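Local coordinates for sulfhydryl oxidase Erv1p (Arabidopsis thaliana, PDB 2HJ3), which catalyses disulfide bond formation as an FAD-dependent thiol oxidase, passing electrons to oxygen, and supports import and folding of small cysteine-containing proteins in the mitochondrial intermembrane space, at the interface of chains A and B. Numbering follows the deposited sequence. Chains: chain A/B, Sulfhydryl oxidase Erv1p.

Contact 1: the interface of chains A and B. Residues chain A 8, 12-13; chain B 19-20, 23, 105-106.
The indole of B:Trp106 meets the partner subunit with its rim: CG2 of A:Val8 lies at the edge of the ring, in its plane, 4.0 Å from CZ3 of B:Trp106. One face of the same indole is covered from within chain B by the aliphatic part of B:Arg105, whose CG sits above the plane toward the rim. The B:Arg105 guanidinium has the CZ3 corner of the indole at its own edge. B:Arg105 is an FAD-binding residue, which places this edge of the dimer contact near the cofactor pocket.

This patch is one part of the two-fold interface of the Erv1 homodimer, where the segment leading into helix 10-27 of chain A lies over helix 10-27 and the last modelled residues of chain B, B:Arg105 and B:Trp106. A:Val8 divides its two methyls between neighbours. CG2, beside the backbone N, serves the indole and also touches CG2 of B:Thr19 at 4.0 Å, while CG1, anti to the backbone N (chi1 170°), points to the B:Thr23 hydroxyl oxygen OG1, 3.6 Å away, the two side chains meeting tip to tip.

Within helix 10-27 of chain A, CD1 of A:Leu13 rests against CB of B:Thr23, 3.5 Å away. The threonine's OG1 faces the valine and also the leucine methyl, its CB and CG2 the leucine. Its hydroxyl also turns back along its own helix to the carbonyl of B:Thr19, a hydrogen bond that probably helps hold the rotamer; the C=O...OG1 angle is 159°, with B:Thr23 OG1 tilted 19° from the carbonyl plane of B:Thr19.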
loop_
_atom_site.group_PDB
_atom_site.type_symbol
_atom_site.label_atom_id
_atom_site.label_comp_id
_atom_site.label_asym_id
_atom_site.label_seq_id
_atom_site.Cartn_x
_atom_site.Cartn_y
_atom_site.Cartn_z
ATOM N N VAL A 8 11.773 0.886 -11.527
ATOM C CA VAL A 8 10.395 0.550 -11.181
ATOM C C VAL A 8 9.415 0.813 -12.325
ATOM O O VAL A 8 8.982 1.944 -12.546
ATOM C CB VAL A 8 9.933 1.334 -9.920
ATOM C CG1 VAL A 8 8.434 1.175 -9.717
ATOM C CG2 VAL A 8 10.671 0.815 -8.692
ATOM N N ASP A 12 6.666 -3.687 -11.962
ATOM C CA ASP A 12 7.303 -3.789 -10.652
ATOM C C ASP A 12 6.381 -3.214 -9.580
ATOM O O ASP A 12 6.285 -3.755 -8.476
ATOM C CB ASP A 12 8.638 -3.035 -10.625
ATOM C CG ASP A 12 9.711 -3.698 -11.480
ATOM O OD1 ASP A 12 10.035 -4.880 -11.234
ATOM O OD2 ASP A 12 10.238 -3.026 -12.396
ATOM N N LEU A 13 5.706 -2.116 -9.912
ATOM C CA LEU A 13 4.788 -1.466 -8.985
ATOM C C LEU A 13 3.654 -2.435 -8.677
ATOM O O LEU A 13 3.345 -2.698 -7.515
ATOM C CB LEU A 13 4.226 -0.181 -9.604
ATOM C CG LEU A 13 3.322 0.670 -8.703
ATOM C CD1 LEU A 13 4.153 1.242 -7.575
ATOM C CD2 LEU A 13 2.665 1.788 -9.497
ATOM N N THR B 19 8.522 -0.007 -2.095
ATOM C CA THR B 19 8.457 0.222 -3.531
ATOM C C THR B 19 7.155 0.942 -3.852
ATOM O O THR B 19 7.131 1.856 -4.667
ATOM C CB THR B 19 8.514 -1.102 -4.320
ATOM O OG1 THR B 19 9.773 -1.743 -4.079
ATOM C CG2 THR B 19 8.370 -0.844 -5.813
ATOM N N PHE B 20 6.072 0.528 -3.206
ATOM C CA PHE B 20 4.773 1.147 -3.421
ATOM C C PHE B 20 4.795 2.593 -2.918
ATOM O O PHE B 20 4.513 3.536 -3.664
ATOM C CB PHE B 20 3.678 0.345 -2.691
ATOM C CG PHE B 20 2.388 1.097 -2.523
ATOM C CD1 PHE B 20 1.660 1.512 -3.630
ATOM C CD2 PHE B 20 1.931 1.443 -1.259
ATOM C CE1 PHE B 20 0.495 2.267 -3.483
ATOM C CE2 PHE B 20 0.763 2.202 -1.099
ATOM C CZ PHE B 20 0.046 2.615 -2.214
ATOM N N THR B 23 7.170 4.966 -4.791
ATOM C CA THR B 23 6.721 5.250 -6.149
ATOM C C THR B 23 5.544 6.213 -6.038
ATOM O O THR B 23 5.403 7.140 -6.838
ATOM C CB THR B 23 6.265 3.983 -6.880
ATOM O OG1 THR B 23 7.304 3.003 -6.821
ATOM C CG2 THR B 23 5.953 4.297 -8.343
ATOM N N ARG B 105 16.250 6.232 -6.829
ATOM C CA ARG B 105 15.772 4.874 -6.675
ATOM C C ARG B 105 14.320 4.770 -7.136
ATOM O O ARG B 105 13.843 3.677 -7.448
ATOM C CB ARG B 105 15.894 4.448 -5.207
ATOM C CG ARG B 105 15.418 3.038 -4.942
ATOM C CD ARG B 105 16.273 2.027 -5.669
ATOM N NE ARG B 105 15.510 0.836 -6.026
ATOM C CZ ARG B 105 16.042 -0.257 -6.562
ATOM N NH1 ARG B 105 17.349 -0.312 -6.801
ATOM N NH2 ARG B 105 15.269 -1.288 -6.876
ATOM N N TRP B 106 13.635 5.912 -7.201
ATOM C CA TRP B 106 12.224 5.951 -7.591
ATOM C C TRP B 106 11.924 6.836 -8.801
ATOM O O TRP B 106 11.301 7.905 -8.614
ATOM C CB TRP B 106 11.380 6.401 -6.393
ATOM C CG TRP B 106 11.821 5.751 -5.125
ATOM C CD1 TRP B 106 12.301 6.372 -4.011
ATOM C CD2 TRP B 106 11.917 4.342 -4.874
ATOM N NE1 TRP B 106 12.700 5.439 -3.082
ATOM C CE2 TRP B 106 12.474 4.184 -3.587
ATOM C CE3 TRP B 106 11.588 3.195 -5.613
ATOM C CZ2 TRP B 106 12.713 2.925 -3.020
ATOM C CZ3 TRP B 106 11.827 1.942 -5.048
ATOM C CH2 TRP B 106 12.383 1.820 -3.765
#

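Contact 2: the interface of chains A and B. Residues chain A 19-20, 23-24, 27; chain B 8, 13, 17, 52.
A:Thr23 and B:Leu13 cross obliquely at the middle of this contact, with CG2 of A:Thr23 3.9 Å from CD1 of B:Leu13. Both belong to helix 10-27 of their chains, in the helical bundle of the ERV/ALR sulfhydryl oxidase family, and the helices pack against each other in the homodimer. On the other branch of A:Thr23, OG1 lies 3.9 Å from CG1 of B:Val8, and the second valine methyl, CG2, reaches CG2 of A:Thr19 at 4.1 Å.

The hydroxyl oxygen OG1 of B:Thr17 sits above the plane of the A:Phe20 ring, just outside the rim at CD1, 3.6 Å from that atom. Toward the far end of helix 10-27 of chain A, B:Pro52, next to the redox-active B:Cys53, sets CB 3.9 Å from CG of A:Gln27, the side chains crossing at about a right angle.

Behind these contacts, A:Thr23 OG1 hydrogen-bonds to A:Thr19 O, which probably helps hold CG2 anti to the backbone N and facing the leucine. B:Thr17 OG1 makes a hydrogen bond to B:Leu13 O, 2.9 Å, from above the carbonyl plane. Replacing A:Thr23 with glycine would probably take away the methyl that B:Leu13 packs on and weaken the contact to B:Val8, opening a gap between the chains. On the proline side, CG of B:Pro52 rests 4.1 Å from CA of A:Leu24.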
loop_
_atom_site.group_PDB
_atom_site.type_symbol
_atom_site.label_atom_id
_atom_site.label_comp_id
_atom_site.label_asym_id
_atom_site.label_seq_id
_atom_site.Cartn_x
_atom_site.Cartn_y
_atom_site.Cartn_z
ATOM N N THR A 19 1.527 -7.877 -3.632
ATOM C CA THR A 19 2.139 -8.572 -2.494
ATOM C C THR A 19 1.683 -7.931 -1.184
ATOM O O THR A 19 1.304 -8.615 -0.230
ATOM C CB THR A 19 3.680 -8.507 -2.562
ATOM O OG1 THR A 19 4.133 -9.242 -3.707
ATOM C CG2 THR A 19 4.304 -9.104 -1.305
ATOM N N PHE A 20 1.725 -6.606 -1.151
ATOM C CA PHE A 20 1.307 -5.855 0.019
ATOM C C PHE A 20 -0.190 -6.071 0.278
ATOM O O PHE A 20 -0.598 -6.416 1.389
ATOM C CB PHE A 20 1.619 -4.367 -0.209
ATOM C CG PHE A 20 0.935 -3.456 0.749
ATOM C CD1 PHE A 20 1.095 -3.620 2.117
ATOM C CD2 PHE A 20 0.094 -2.453 0.285
ATOM C CE1 PHE A 20 0.423 -2.799 3.016
ATOM C CE2 PHE A 20 -0.588 -1.621 1.179
ATOM C CZ PHE A 20 -0.423 -1.797 2.546
ATOM N N THR A 23 -0.995 -9.816 1.060
ATOM C CA THR A 23 -0.427 -10.187 2.351
ATOM C C THR A 23 -1.281 -9.550 3.427
ATOM O O THR A 23 -1.519 -10.132 4.476
ATOM C CB THR A 23 1.023 -9.701 2.527
ATOM O OG1 THR A 23 1.858 -10.308 1.535
ATOM C CG2 THR A 23 1.531 -10.074 3.905
ATOM N N LEU A 24 -1.744 -8.341 3.152
ATOM C CA LEU A 24 -2.586 -7.625 4.088
ATOM C C LEU A 24 -3.910 -8.357 4.310
ATOM O O LEU A 24 -4.379 -8.474 5.443
ATOM C CB LEU A 24 -2.847 -6.218 3.567
ATOM C CG LEU A 24 -3.795 -5.368 4.405
ATOM C CD1 LEU A 24 -3.299 -5.335 5.844
ATOM C CD2 LEU A 24 -3.876 -3.959 3.819
ATOM N N GLN A 27 -3.673 -11.359 6.604
ATOM C CA GLN A 27 -3.582 -11.038 8.032
ATOM C C GLN A 27 -4.878 -10.428 8.583
ATOM O O GLN A 27 -5.050 -10.327 9.798
ATOM C CB GLN A 27 -2.443 -10.038 8.283
ATOM C CG GLN A 27 -1.096 -10.466 7.738
ATOM C CD GLN A 27 -0.542 -11.666 8.466
ATOM O OE1 GLN A 27 -0.188 -11.582 9.644
ATOM N NE2 GLN A 27 -0.471 -12.801 7.772
ATOM N N VAL B 8 5.424 -15.404 1.598
ATOM C CA VAL B 8 6.025 -14.079 1.710
ATOM C C VAL B 8 6.647 -13.844 3.077
ATOM O O VAL B 8 6.048 -14.153 4.109
ATOM C CB VAL B 8 4.989 -12.959 1.442
ATOM C CG1 VAL B 8 5.580 -11.598 1.788
ATOM C CG2 VAL B 8 4.574 -12.982 -0.019
ATOM N N LEU B 13 7.719 -8.340 2.333
ATOM C CA LEU B 13 6.609 -7.442 2.598
ATOM C C LEU B 13 7.165 -6.018 2.630
ATOM O O LEU B 13 6.648 -5.130 1.955
ATOM C CB LEU B 13 5.942 -7.782 3.933
ATOM C CG LEU B 13 4.765 -6.882 4.336
ATOM C CD1 LEU B 13 3.716 -6.865 3.235
ATOM C CD2 LEU B 13 4.160 -7.382 5.636
ATOM N N THR B 17 6.283 -2.964 0.066
ATOM C CA THR B 17 5.678 -1.758 0.595
ATOM C C THR B 17 6.461 -0.485 0.274
ATOM O O THR B 17 5.882 0.479 -0.232
ATOM C CB THR B 17 5.452 -1.895 2.096
ATOM O OG1 THR B 17 4.687 -3.086 2.347
ATOM C CG2 THR B 17 4.667 -0.695 2.616
ATOM N N PRO B 52 0.851 -5.468 8.382
ATOM C CA PRO B 52 0.943 -6.875 8.783
ATOM C C PRO B 52 1.804 -7.183 10.004
ATOM O O PRO B 52 1.275 -7.423 11.089
ATOM C CB PRO B 52 1.442 -7.547 7.517
ATOM C CG PRO B 52 0.668 -6.810 6.472
ATOM C CD PRO B 52 0.826 -5.358 6.911
#

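The centres of the C-alpha atoms of contacts 1 and 2 lie about 16 Å apart, and helix 10-27 of both chains runs through both. Positions 8, 13, 19, 20 and 23 recur in the two with the chains exchanged, as the two-fold axis requires, so much of contact 2 is the counterpart of contact 1. Each samples different neighbours: contact 1 extends to the last modelled residues, which include an FAD-binding arginine, contact 2 to the proline preceding the redox-active disulfide. Together they tie the paired helices of the homodimer to segments flanking the cofactor and the active-site cysteines, which may help keep these in register.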